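Local coordinates for protein putative esterase PA1618 (PDB 4QD8) that probably hydrolyses acyl-coenzyme A thioesters as a hotdog-fold enzyme of the PaaI family, and binds phenacyl-CoA, at residues R93-G98 with K126-A131. Sequence-based numbering, arbitrary orientation.
Sequences RGLRSG and KPSCIA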
loop_
_atom_site.group_PDB
_atom_site.type_symbol
_atom_site.label_atom_id
_atom_site.label_comp_id
_atom_site.label_asym_id
_atom_site.label_seq_id
_atom_site.Cartn_x
_atom_site.Cartn_y
_atom_site.Cartn_z
ATOM N N ARG A 93 7.162 -14.949 3.215
ATOM C CA ARG A 93 7.640 -16.323 3.033
ATOM C C ARG A 93 6.586 -17.137 2.318
ATOM O O ARG A 93 5.392 -16.997 2.587
ATOM C CB ARG A 93 7.917 -16.982 4.387
ATOM C CG ARG A 93 9.188 -16.490 5.075
ATOM C CD ARG A 93 9.441 -17.237 6.367
ATOM N NE ARG A 93 10.713 -16.854 6.979
ATOM C CZ ARG A 93 10.869 -15.784 7.752
ATOM N NH1 ARG A 93 9.834 -14.990 8.002
ATOM N NH2 ARG A 93 12.060 -15.503 8.275
ATOM N N GLY A 94 7.017 -18.027 1.431
ATOM C CA GLY A 94 6.077 -18.926 0.790
ATOM C C GLY A 94 5.637 -20.065 1.693
ATOM O O GLY A 94 6.367 -20.484 2.602
ATOM N N LEU A 95 4.428 -20.563 1.470
ATOM C CA LEU A 95 3.924 -21.729 2.202
ATOM C C LEU A 95 3.393 -22.739 1.200
ATOM O O LEU A 95 2.820 -22.354 0.182
ATOM C CB LEU A 95 2.801 -21.346 3.169
ATOM C CG LEU A 95 3.177 -20.378 4.288
ATOM C CD1 LEU A 95 1.923 -19.927 5.023
ATOM C CD2 LEU A 95 4.142 -21.055 5.224
ATOM N N ARG A 96 3.576 -24.029 1.486
ATOM C CA ARG A 96 3.123 -25.086 0.572
ATOM C C ARG A 96 2.045 -25.995 1.168
ATOM O O ARG A 96 1.221 -26.540 0.444
ATOM C CB ARG A 96 4.304 -25.940 0.086
ATOM C CG ARG A 96 5.207 -25.243 -0.911
ATOM C CD ARG A 96 6.116 -26.232 -1.652
ATOM N NE ARG A 96 6.975 -25.562 -2.631
ATOM C CZ ARG A 96 6.649 -25.366 -3.906
ATOM N NH1 ARG A 96 5.477 -25.788 -4.369
ATOM N NH2 ARG A 96 7.493 -24.746 -4.724
ATOM N N SER A 97 2.042 -26.160 2.481
ATOM C CA SER A 97 1.088 -27.062 3.114
ATOM C C SER A 97 0.813 -26.631 4.541
ATOM O O SER A 97 1.341 -25.615 5.007
ATOM C CB SER A 97 1.622 -28.496 3.097
ATOM O OG SER A 97 2.875 -28.549 3.750
ATOM N N GLY A 98 -0.012 -27.408 5.236
ATOM C CA GLY A 98 -0.442 -27.061 6.578
ATOM C C GLY A 98 -1.501 -25.977 6.541
ATOM O O GLY A 98 -2.342 -25.956 5.645
ATOM N N LYS A 126 6.918 -18.888 11.604
ATOM C CA LYS A 126 7.657 -17.788 10.993
ATOM C C LYS A 126 6.695 -16.886 10.215
ATOM O O LYS A 126 5.793 -17.384 9.538
ATOM C CB LYS A 126 8.723 -18.334 10.050
ATOM C CG LYS A 126 9.677 -19.312 10.727
ATOM C CD LYS A 126 11.012 -19.397 10.011
ATOM C CE LYS A 126 10.915 -20.139 8.692
ATOM N NZ LYS A 126 12.283 -20.522 8.213
ATOM N N PRO A 127 6.872 -15.558 10.325
ATOM C CA PRO A 127 6.022 -14.615 9.579
ATOM C C PRO A 127 5.999 -14.925 8.082
ATOM O O PRO A 127 7.068 -15.036 7.452
ATOM C CB PRO A 127 6.710 -13.270 9.818
ATOM C CG PRO A 127 7.327 -13.410 11.186
ATOM C CD PRO A 127 7.791 -14.867 11.248
ATOM N N SER A 128 4.796 -15.046 7.519
ATOM C CA SER A 128 4.641 -15.373 6.106
ATOM C C SER A 128 4.038 -14.218 5.312
ATOM O O SER A 128 4.235 -14.112 4.110
ATOM C CB SER A 128 3.782 -16.626 5.919
ATOM O OG SER A 128 2.471 -16.450 6.448
ATOM N N CYS A 129 3.271 -13.368 5.993
ATOM C CA CYS A 129 2.650 -12.224 5.327
ATOM C C CYS A 129 2.275 -11.206 6.401
ATOM O O CYS A 129 1.931 -11.576 7.526
ATOM C CB CYS A 129 1.408 -12.688 4.542
ATOM S SG CYS A 129 0.432 -11.396 3.737
ATOM N N ILE A 130 2.381 -9.921 6.068
ATOM C CA ILE A 130 1.847 -8.897 6.953
ATOM C C ILE A 130 0.904 -8.044 6.128
ATOM O O ILE A 130 1.237 -7.658 5.008
ATOM C CB ILE A 130 2.942 -8.032 7.632
ATOM C CG1 ILE A 130 2.290 -6.905 8.449
ATOM C CG2 ILE A 130 3.944 -7.452 6.603
ATOM C CD1 ILE A 130 3.285 -6.181 9.353
ATOM N N ALA A 131 -0.284 -7.766 6.658
ATOM C CA ALA A 131 -1.267 -6.995 5.910
ATOM C C ALA A 131 -1.721 -5.811 6.734
ATOM O O ALA A 131 -1.692 -5.857 7.961
ATOM C CB ALA A 131 -2.466 -7.859 5.524
#
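Arg93 holds the start of strand 127-139 at two successive carbonyls. Its backbone N donates to Ser128 O, with 3.2 Å between Arg93 N and that oxygen. From there the side chain curls round Pro127 O: Arg93 CB, CG and CD all pack against that oxygen, CD nearest of the three at 3.4 Å. The chain is extended from CG to NE, and Arg93 NE then passes Lys126 CE at 3.7 Å. Chi4 (83°) turns CZ out of the line of the extended chain, and at the tip Arg93 NH1 comes back to Pro127 O (2.8 Å), which takes it in the carbonyl plane on a lone pair and lies almost in the guanidinium plane. Lys126 CB sits over one guanidinium face, offset toward the rim, and the two long side chains cross at about a right angle. This packing brings Lys126 NZ to 4.2 Å from Arg93 NE, two like charges close together at the surface, whose repulsion solvent may soften. Farther in, Leu95 CD1 meets Ser128 OG and CB, and Val100 touches both residues. Ser128 and Cys129 both face Leu120, forming a classic beta bulge where strand 127-139 enters the antiparallel hotdog sheet, between strands 80-91 and 113-121.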